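PDB 3OP7: aminotransferase class I and II from Streptococcus suis 89/1591, which probably catalyses the pyridoxal-phosphate-dependent transfer of amino groups between amino acids and keto acids. Local coordinates for residues 132-144 / 167-179. Numbering follows the deposited sequence.
With SO4 (sulfate ion), chain E; EDO (1,2-ethanediol), chain F; EDO (1,2-ethanediol), chain K.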
ATOM      1  N   TRP A 132       5.560  -5.411 -25.580  1.00 28.04           N
ATOM      2  CA  TRP A 132       5.206  -6.604 -26.327  1.00 27.74           C
ATOM      3  C   TRP A 132       3.726  -6.483 -26.680  1.00 28.24           C
ATOM      4  O   TRP A 132       2.859  -6.702 -25.837  1.00 26.77           O
ATOM      5  CB  TRP A 132       5.500  -7.800 -25.428  1.00 27.59           C
ATOM      6  CG  TRP A 132       5.329  -9.148 -26.105  1.00 24.70           C
ATOM      7  CD1 TRP A 132       5.465  -9.441 -27.449  1.00 25.44           C
ATOM      8  CD2 TRP A 132       5.032 -10.396 -25.460  1.00 25.99           C
ATOM      9  NE1 TRP A 132       5.265 -10.773 -27.645  1.00 28.27           N
ATOM     10  CE2 TRP A 132       4.971 -11.380 -26.458  1.00 26.13           C
ATOM     11  CE3 TRP A 132       4.780 -10.772 -24.142  1.00 25.15           C
ATOM     12  CZ2 TRP A 132       4.701 -12.739 -26.159  1.00 27.49           C
ATOM     13  CZ3 TRP A 132       4.508 -12.112 -23.854  1.00 26.53           C
ATOM     14  CH2 TRP A 132       4.477 -13.062 -24.831  1.00 25.49           C
ATOM     15  N   GLN A 133       3.482  -6.171 -27.955  1.00 28.49           N
ATOM     16  CA  GLN A 133       2.180  -5.636 -28.409  1.00 30.35           C
ATOM     17  C   GLN A 133       1.133  -6.723 -28.657  1.00 30.58           C
ATOM     18  O   GLN A 133       1.359  -7.657 -29.417  1.00 31.64           O
ATOM     19  CB  GLN A 133       2.334  -4.817 -29.715  1.00 32.20           C
ATOM     20  CG  GLN A 133       3.239  -3.560 -29.589  1.00 35.23           C
ATOM     21  CD  GLN A 133       2.579  -2.377 -28.917  1.00 39.63           C
ATOM     22  OE1 GLN A 133       1.354  -2.356 -28.697  1.00 40.98           O
ATOM     23  NE2 GLN A 133       3.399  -1.384 -28.542  1.00 42.84           N
ATOM     24  N   ILE A 134      -0.037  -6.571 -28.027  1.00 29.69           N
ATOM     25  CA  ILE A 134      -1.145  -7.467 -28.246  1.00 30.58           C
ATOM     26  C   ILE A 134      -1.669  -7.196 -29.657  1.00 32.35           C
ATOM     27  O   ILE A 134      -1.558  -6.061 -30.166  1.00 32.15           O
ATOM     28  CB  ILE A 134      -2.260  -7.358 -27.188  1.00 28.85           C
ATOM     29  CG1 ILE A 134      -2.932  -5.985 -27.229  1.00 30.15           C
ATOM     30  CG2 ILE A 134      -1.683  -7.665 -25.735  1.00 29.17           C
ATOM     31  CD1 ILE A 134      -3.940  -5.752 -26.063  1.00 29.19           C
ATOM     32  N   GLU A 135      -2.207  -8.254 -30.277  1.00 33.72           N
ATOM     33  CA  GLU A 135      -2.676  -8.213 -31.637  1.00 36.47           C
ATOM     34  C   GLU A 135      -4.135  -8.672 -31.773  1.00 37.48           C
ATOM     35  O   GLU A 135      -4.484  -9.853 -31.599  1.00 34.87           O
ATOM     36  CB  GLU A 135      -1.754  -9.040 -32.553  1.00 36.86           C
ATOM     37  CG  GLU A 135      -0.434  -8.278 -32.839  1.00 40.78           C
ATOM     38  CD  GLU A 135       0.690  -9.137 -33.413  1.00 44.73           C
ATOM     39  OE1 GLU A 135       0.403 -10.242 -33.901  1.00 40.32           O
ATOM     40  OE2 GLU A 135       1.867  -8.705 -33.317  1.00 46.10           O
ATOM     41  N   GLU A 136      -4.970  -7.705 -32.129  1.00 39.31           N
ATOM     42  CA  GLU A 136      -6.385  -7.938 -32.177  1.00 41.04           C
ATOM     43  C   GLU A 136      -6.642  -9.035 -33.192  1.00 41.89           C
ATOM     44  O   GLU A 136      -7.542  -9.835 -32.993  1.00 42.34           O
ATOM     45  CB  GLU A 136      -7.135  -6.680 -32.582  1.00 43.04           C
ATOM     46  CG  GLU A 136      -8.660  -6.877 -32.581  1.00 46.36           C
ATOM     47  CD  GLU A 136      -9.344  -5.894 -33.466  1.00 52.80           C
ATOM     48  OE1 GLU A 136      -8.972  -5.881 -34.650  1.00 54.58           O
ATOM     49  OE2 GLU A 136     -10.213  -5.130 -32.979  1.00 52.86           O
ATOM     50  N   GLU A 137      -5.821  -9.090 -34.245  1.00 43.47           N
ATOM     51  CA  GLU A 137      -6.002 -10.096 -35.316  1.00 45.08           C
ATOM     52  C   GLU A 137      -5.709 -11.501 -34.811  1.00 44.22           C
ATOM     53  O   GLU A 137      -6.115 -12.469 -35.457  1.00 46.29           O
ATOM     54  CB  GLU A 137      -5.118  -9.809 -36.561  1.00 47.15           C
ATOM     55  N   ASN A 138      -4.976 -11.602 -33.692  1.00 42.03           N
ATOM     56  CA  ASN A 138      -4.635 -12.878 -33.082  1.00 40.46           C
ATOM     57  C   ASN A 138      -5.271 -13.050 -31.688  1.00 38.96           C
ATOM     58  O   ASN A 138      -4.616 -13.526 -30.759  1.00 35.82           O
ATOM     59  CB  ASN A 138      -3.109 -12.994 -33.019  1.00 41.37           C
ATOM     60  CG  ASN A 138      -2.471 -13.070 -34.415  1.00 46.19           C
ATOM     61  OD1 ASN A 138      -1.527 -12.328 -34.733  1.00 51.98           O
ATOM     62  ND2 ASN A 138      -2.994 -13.965 -35.248  1.00 45.12           N
ATOM     63  N   GLY A 139      -6.549 -12.694 -31.554  1.00 37.38           N
ATOM     64  CA  GLY A 139      -7.268 -12.918 -30.299  1.00 36.51           C
ATOM     65  C   GLY A 139      -6.740 -12.095 -29.136  1.00 34.13           C
ATOM     66  O   GLY A 139      -6.868 -12.481 -27.953  1.00 35.05           O
ATOM     67  N   TRP A 140      -6.202 -10.926 -29.474  1.00 33.23           N
ATOM     68  CA  TRP A 140      -5.591  -9.988 -28.521  1.00 32.31           C
ATOM     69  C   TRP A 140      -4.360 -10.565 -27.809  1.00 31.45           C
ATOM     70  O   TRP A 140      -3.971 -10.073 -26.775  1.00 30.90           O
ATOM     71  CB  TRP A 140      -6.575  -9.455 -27.450  1.00 32.37           C
ATOM     72  CG  TRP A 140      -7.588  -8.425 -27.954  1.00 33.29           C
ATOM     73  CD1 TRP A 140      -8.946  -8.539 -27.917  1.00 36.03           C
ATOM     74  CD2 TRP A 140      -7.313  -7.134 -28.508  1.00 34.46           C
ATOM     75  NE1 TRP A 140      -9.541  -7.394 -28.417  1.00 33.64           N
ATOM     76  CE2 TRP A 140      -8.562  -6.519 -28.796  1.00 37.00           C
ATOM     77  CE3 TRP A 140      -6.143  -6.427 -28.778  1.00 36.50           C
ATOM     78  CZ2 TRP A 140      -8.659  -5.232 -29.343  1.00 37.87           C
ATOM     79  CZ3 TRP A 140      -6.233  -5.146 -29.310  1.00 38.25           C
ATOM     80  CH2 TRP A 140      -7.494  -4.577 -29.631  1.00 39.68           C
ATOM     81  N   LEU A 141      -3.793 -11.645 -28.334  1.00 32.08           N
ATOM     82  CA  LEU A 141      -2.556 -12.128 -27.798  1.00 30.68           C
ATOM     83  C   LEU A 141      -1.379 -11.480 -28.527  1.00 30.96           C
ATOM     84  O   LEU A 141      -1.446 -11.182 -29.733  1.00 31.44           O
ATOM     85  CB  LEU A 141      -2.462 -13.635 -27.884  1.00 32.32           C
ATOM     86  CG  LEU A 141      -3.511 -14.451 -27.149  1.00 31.49           C
ATOM     87  CD1 LEU A 141      -3.399 -15.904 -27.602  1.00 38.35           C
ATOM     88  CD2 LEU A 141      -3.406 -14.213 -25.633  1.00 32.36           C
ATOM     89  N   PRO A 142      -0.260 -11.331 -27.826  1.00 29.57           N
ATOM     90  CA  PRO A 142       0.949 -10.815 -28.498  1.00 30.38           C
ATOM     91  C   PRO A 142       1.648 -11.950 -29.205  1.00 31.07           C
ATOM     92  O   PRO A 142       1.229 -13.100 -29.060  1.00 33.20           O
ATOM     93  CB  PRO A 142       1.794 -10.327 -27.339  1.00 29.75           C
ATOM     94  CG  PRO A 142       1.513 -11.348 -26.293  1.00 27.88           C
ATOM     95  CD  PRO A 142       0.037 -11.662 -26.416  1.00 28.43           C
ATOM     96  N   ASP A 143       2.647 -11.635 -30.024  1.00 31.22           N
ATOM     97  CA  ASP A 143       3.244 -12.631 -30.913  1.00 31.80           C
ATOM     98  C   ASP A 143       4.534 -13.147 -30.247  1.00 30.58           C
ATOM     99  O   ASP A 143       5.475 -12.408 -30.021  1.00 29.84           O
ATOM    100  CB  ASP A 143       3.519 -11.975 -32.273  1.00 32.47           C
ATOM    101  CG  ASP A 143       4.108 -12.913 -33.323  1.00 34.01           C
ATOM    102  OD1 ASP A 143       4.386 -14.117 -33.072  1.00 33.11           O
ATOM    103  OD2 ASP A 143       4.317 -12.398 -34.437  1.00 36.44           O
ATOM    104  N   LEU A 144       4.558 -14.432 -29.950  1.00 32.18           N
ATOM    105  CA  LEU A 144       5.756 -15.072 -29.396  1.00 31.41           C
ATOM    106  C   LEU A 144       6.981 -14.918 -30.295  1.00 32.45           C
ATOM    107  O   LEU A 144       8.084 -14.764 -29.761  1.00 31.96           O
ATOM    108  CB  LEU A 144       5.478 -16.525 -29.100  1.00 31.77           C
ATOM    109  CG  LEU A 144       4.518 -16.816 -27.946  1.00 29.30           C
ATOM    110  CD1 LEU A 144       3.974 -18.245 -28.047  1.00 33.04           C
ATOM    111  CD2 LEU A 144       5.241 -16.541 -26.571  1.00 26.94           C
ATOM    112  N   THR A 167      -8.629  -6.364 -22.316  1.00 28.46           N
ATOM    113  CA  THR A 167      -9.225  -7.251 -23.303  1.00 28.51           C
ATOM    114  C   THR A 167      -9.953  -8.483 -22.798  1.00 27.79           C
ATOM    115  O   THR A 167     -10.865  -8.982 -23.464  1.00 29.09           O
ATOM    116  CB  THR A 167      -8.142  -7.775 -24.278  1.00 28.78           C
ATOM    117  OG1 THR A 167      -7.195  -8.563 -23.538  1.00 27.00           O
ATOM    118  CG2 THR A 167      -7.463  -6.600 -25.009  1.00 29.31           C
ATOM    119  N   GLY A 168      -9.569  -8.966 -21.622  1.00 28.91           N
ATOM    120  CA  GLY A 168     -10.172 -10.170 -21.094  1.00 28.50           C
ATOM    121  C   GLY A 168      -9.639 -11.427 -21.740  1.00 29.01           C
ATOM    122  O   GLY A 168     -10.176 -12.516 -21.472  1.00 30.84           O
ATOM    123  N   ALA A 169      -8.648 -11.307 -22.646  1.00 29.90           N
ATOM    124  CA  ALA A 169      -8.101 -12.466 -23.376  1.00 30.04           C
ATOM    125  C   ALA A 169      -7.079 -13.204 -22.503  1.00 30.08           C
ATOM    126  O   ALA A 169      -6.411 -12.586 -21.686  1.00 28.94           O
ATOM    127  CB  ALA A 169      -7.405 -12.007 -24.686  1.00 30.97           C
ATOM    128  N   VAL A 170      -6.946 -14.513 -22.694  1.00 29.83           N
ATOM    129  CA  VAL A 170      -6.113 -15.315 -21.817  1.00 30.32           C
ATOM    130  C   VAL A 170      -5.102 -16.153 -22.639  1.00 30.46           C
ATOM    131  O   VAL A 170      -5.384 -16.581 -23.741  1.00 29.87           O
ATOM    132  CB  VAL A 170      -7.054 -16.164 -20.889  1.00 32.28           C
ATOM    133  CG1 VAL A 170      -7.556 -17.413 -21.644  1.00 31.73           C
ATOM    134  CG2 VAL A 170      -6.449 -16.494 -19.583  1.00 32.35           C
HETATM  135  N   MSE A 171      -3.900 -16.291 -22.098  1.00 28.08           N
HETATM  136  CA  MSE A 171      -2.925 -17.258 -22.599  1.00 28.12           C
HETATM  137  C   MSE A 171      -3.140 -18.589 -21.939  1.00 28.35           C
HETATM  138  O   MSE A 171      -3.003 -18.715 -20.726  1.00 27.43           O
HETATM  139  CB  MSE A 171      -1.502 -16.814 -22.280  1.00 26.41           C
HETATM  140  CG  MSE A 171      -1.107 -15.483 -22.875  1.00 26.31           C
HETATM  141 SE   MSE A 171       0.482 -14.717 -22.007  0.75 23.49          SE
HETATM  142  CE  MSE A 171       0.736 -13.234 -23.228  1.00 27.41           C
ATOM    143  N   ASP A 172      -3.376 -19.605 -22.726  1.00 30.22           N
ATOM    144  CA  ASP A 172      -3.569 -20.928 -22.153  1.00 32.19           C
ATOM    145  C   ASP A 172      -2.225 -21.624 -21.871  1.00 32.53           C
ATOM    146  O   ASP A 172      -1.137 -21.065 -22.098  1.00 29.91           O
ATOM    147  CB  ASP A 172      -4.516 -21.767 -23.016  1.00 33.67           C
ATOM    148  CG  ASP A 172      -3.958 -22.119 -24.378  1.00 36.67           C
ATOM    149  OD1 ASP A 172      -2.769 -21.911 -24.676  1.00 36.34           O
ATOM    150  OD2 ASP A 172      -4.740 -22.644 -25.169  1.00 38.34           O
ATOM    151  N   ARG A 173      -2.302 -22.846 -21.381  1.00 34.43           N
ATOM    152  CA  ARG A 173      -1.112 -23.618 -21.048  1.00 34.75           C
ATOM    153  C   ARG A 173      -0.148 -23.761 -22.217  1.00 35.57           C
ATOM    154  O   ARG A 173       1.026 -23.584 -22.039  1.00 36.09           O
ATOM    155  CB  ARG A 173      -1.491 -25.030 -20.572  1.00 35.86           C
ATOM    156  CG  ARG A 173      -0.284 -25.953 -20.305  1.00 36.71           C
ATOM    157  CD  ARG A 173      -0.731 -27.323 -19.788  1.00 40.88           C
ATOM    158  NE  ARG A 173      -1.267 -27.235 -18.425  1.00 41.86           N
ATOM    159  CZ  ARG A 173      -0.542 -27.259 -17.306  1.00 42.90           C
ATOM    160  NH1 ARG A 173       0.778 -27.322 -17.321  1.00 45.05           N
ATOM    161  NH2 ARG A 173      -1.158 -27.223 -16.154  1.00 46.35           N
ATOM    162  N   THR A 174      -0.645 -24.125 -23.388  1.00 35.77           N
ATOM    163  CA  THR A 174       0.236 -24.336 -24.556  1.00 36.78           C
ATOM    164  C   THR A 174       1.042 -23.047 -24.860  1.00 34.67           C
ATOM    165  O   THR A 174       2.250 -23.095 -25.108  1.00 34.59           O
ATOM    166  CB  THR A 174      -0.563 -24.748 -25.772  1.00 38.52           C
ATOM    167  OG1 THR A 174      -1.269 -25.964 -25.467  1.00 40.50           O
ATOM    168  CG2 THR A 174       0.346 -25.011 -27.001  1.00 38.72           C
ATOM    169  N   TYR A 175       0.347 -21.922 -24.866  1.00 33.07           N
ATOM    170  CA  TYR A 175       0.984 -20.617 -25.006  1.00 32.55           C
ATOM    171  C   TYR A 175       1.989 -20.285 -23.923  1.00 31.59           C
ATOM    172  O   TYR A 175       3.116 -19.868 -24.226  1.00 31.06           O
ATOM    173  CB  TYR A 175      -0.080 -19.521 -25.045  1.00 33.02           C
ATOM    174  CG  TYR A 175       0.453 -18.188 -25.514  1.00 30.21           C
ATOM    175  CD1 TYR A 175       1.188 -17.379 -24.687  1.00 32.94           C
ATOM    176  CD2 TYR A 175       0.198 -17.745 -26.816  1.00 32.79           C
ATOM    177  CE1 TYR A 175       1.688 -16.147 -25.148  1.00 31.66           C
ATOM    178  CE2 TYR A 175       0.663 -16.518 -27.243  1.00 30.56           C
ATOM    179  CZ  TYR A 175       1.431 -15.751 -26.415  1.00 30.69           C
ATOM    180  OH  TYR A 175       1.900 -14.554 -26.868  1.00 31.50           O
ATOM    181  N   LEU A 176       1.576 -20.416 -22.654  1.00 30.32           N
ATOM    182  CA  LEU A 176       2.439 -20.160 -21.530  1.00 30.38           C
ATOM    183  C   LEU A 176       3.722 -21.002 -21.511  1.00 30.97           C
ATOM    184  O   LEU A 176       4.771 -20.514 -21.085  1.00 29.42           O
ATOM    185  CB  LEU A 176       1.702 -20.352 -20.177  1.00 29.63           C
ATOM    186  CG  LEU A 176       0.585 -19.362 -19.856  1.00 30.74           C
ATOM    187  CD1 LEU A 176      -0.249 -19.801 -18.626  1.00 27.61           C
ATOM    188  CD2 LEU A 176       1.092 -17.911 -19.631  1.00 27.87           C
ATOM    189  N   GLU A 177       3.625 -22.268 -21.892  1.00 31.07           N
ATOM    190  CA  GLU A 177       4.771 -23.132 -21.902  1.00 32.05           C
ATOM    191  C   GLU A 177       5.807 -22.625 -22.921  1.00 32.39           C
ATOM    192  O   GLU A 177       7.014 -22.715 -22.651  1.00 32.83           O
ATOM    193  CB  GLU A 177       4.344 -24.627 -22.158  1.00 35.34           C
ATOM    194  CG  GLU A 177       3.719 -25.198 -20.847  1.00 37.68           C
ATOM    195  CD  GLU A 177       3.143 -26.636 -20.924  1.00 43.56           C
ATOM    196  OE1 GLU A 177       2.881 -27.131 -22.014  1.00 43.53           O
ATOM    197  OE2 GLU A 177       2.908 -27.228 -19.839  1.00 49.24           O
ATOM    198  N   GLU A 178       5.342 -22.114 -24.065  1.00 31.74           N
ATOM    199  CA  GLU A 178       6.221 -21.559 -25.094  1.00 32.14           C
ATOM    200  C   GLU A 178       6.862 -20.232 -24.629  1.00 31.18           C
ATOM    201  O   GLU A 178       8.074 -20.012 -24.817  1.00 30.46           O
ATOM    202  CB  GLU A 178       5.471 -21.447 -26.454  1.00 33.26           C
ATOM    203  CG  GLU A 178       6.436 -21.225 -27.610  1.00 34.14           C
ATOM    204  CD  GLU A 178       5.814 -21.203 -28.972  1.00 37.88           C
ATOM    205  OE1 GLU A 178       4.646 -21.604 -29.150  1.00 38.06           O
ATOM    206  OE2 GLU A 178       6.519 -20.750 -29.880  1.00 38.08           O
ATOM    207  N   LEU A 179       6.070 -19.409 -23.940  1.00 29.18           N
ATOM    208  CA  LEU A 179       6.555 -18.175 -23.302  1.00 27.63           C
ATOM    209  C   LEU A 179       7.653 -18.538 -22.305  1.00 27.43           C
ATOM    210  O   LEU A 179       8.712 -17.891 -22.238  1.00 28.26           O
ATOM    211  CB  LEU A 179       5.407 -17.457 -22.605  1.00 26.00           C
ATOM    212  CG  LEU A 179       5.721 -16.353 -21.618  1.00 28.36           C
ATOM    213  CD1 LEU A 179       6.534 -15.269 -22.330  1.00 30.46           C
ATOM    214  CD2 LEU A 179       4.390 -15.829 -21.024  1.00 26.09           C
TER
HETATM  215  S   SO4 E 402      -3.511  -5.395 -34.376  1.00 71.42           S
HETATM  216  O1  SO4 E 402      -4.056  -5.220 -32.998  1.00 67.65           O
HETATM  217  O2  SO4 E 402      -2.058  -5.239 -34.384  1.00 69.35           O
HETATM  218  O3  SO4 E 402      -3.835  -6.708 -34.975  1.00 68.10           O
HETATM  219  O4  SO4 E 402      -4.109  -4.345 -35.215  1.00 72.26           O
HETATM  220  C1  EDO F 403      -8.330 -16.453 -25.525  1.00 39.19           C
HETATM  221  O1  EDO F 403      -8.884 -15.398 -24.708  1.00 34.20           O
HETATM  222  C2  EDO F 403      -7.356 -15.905 -26.575  1.00 37.45           C
HETATM  223  O2  EDO F 403      -7.989 -14.921 -27.418  1.00 38.48           O
HETATM  224  C1  EDO K 408      -2.009 -27.147 -12.335  1.00 61.85           C
HETATM  225  O1  EDO K 408      -0.733 -27.572 -12.845  1.00 62.05           O
HETATM  226  C2  EDO K 408      -2.745 -26.320 -13.388  1.00 61.29           C
HETATM  227  O2  EDO K 408      -3.582 -25.282 -12.842  1.00 59.70           O
HETATM  228  O   HOH W   1      -4.710  -9.278 -24.358  1.00 26.67           O
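The hydroxyl of Tyr-175 gives the one direct hydrogen bond between the two segments: OH donates to Pro-142 O at 2.7 Å, approaching from above the carbonyl plane while the oxygen lies at the edge of the phenol ring. Proline suits this place because its own side chain is apolar and closed: CG lies over the centre of one face of the Trp-132 indole, and CD touches Met-171 CE, the methyl of the selenomethionine, at 3.6 Å. The indole is further fixed by Trp-132 NE1, which donates almost straight to Asp-143 O (2.9 Å, 170°) in the ring plane. With CG anti to the backbone N (chi1 -166°), the Tyr-175 ring stands out from its helix and places its hydroxyl beside Pro-142. Leu-144 then lays CD1 over one face of that ring, a CH-pi contact 3.9 Å from the centroid, while its other branch, CD2, packs against Leu-179. Glu-178 lies along Leu-144 CD1, its carboxylate nearest (OE1 at 3.6 Å), and OE2 forms a salt bridge with Arg-148. In the large domain of this fold type I PLP enzyme, the packing joins helix 173-184 to an edge of the mixed central sheet, where strand 128-135 leads through a short 3-10 segment and a type I' turn (Asn-138 to Leu-141) into strand 141-142. Both central residues have positive phi, which glycine takes readily at 139 and Trp-140 also adopts. Further along, Thr-167 CG2 sits over the five-membered ring of Trp-140, 3.6 Å from its centroid, and Glu-136 CB covers the opposite face of the indole. Thr-167 OG1 accepts from Ala-169 N in an ST turn, and a water hydrogen-bonded to OG1 donates to Trp-140 O at 2.6 Å. Ala-169, with nothing beyond its methyl, fits against the turn: CB rests on Gly-139 O at 3.3 Å.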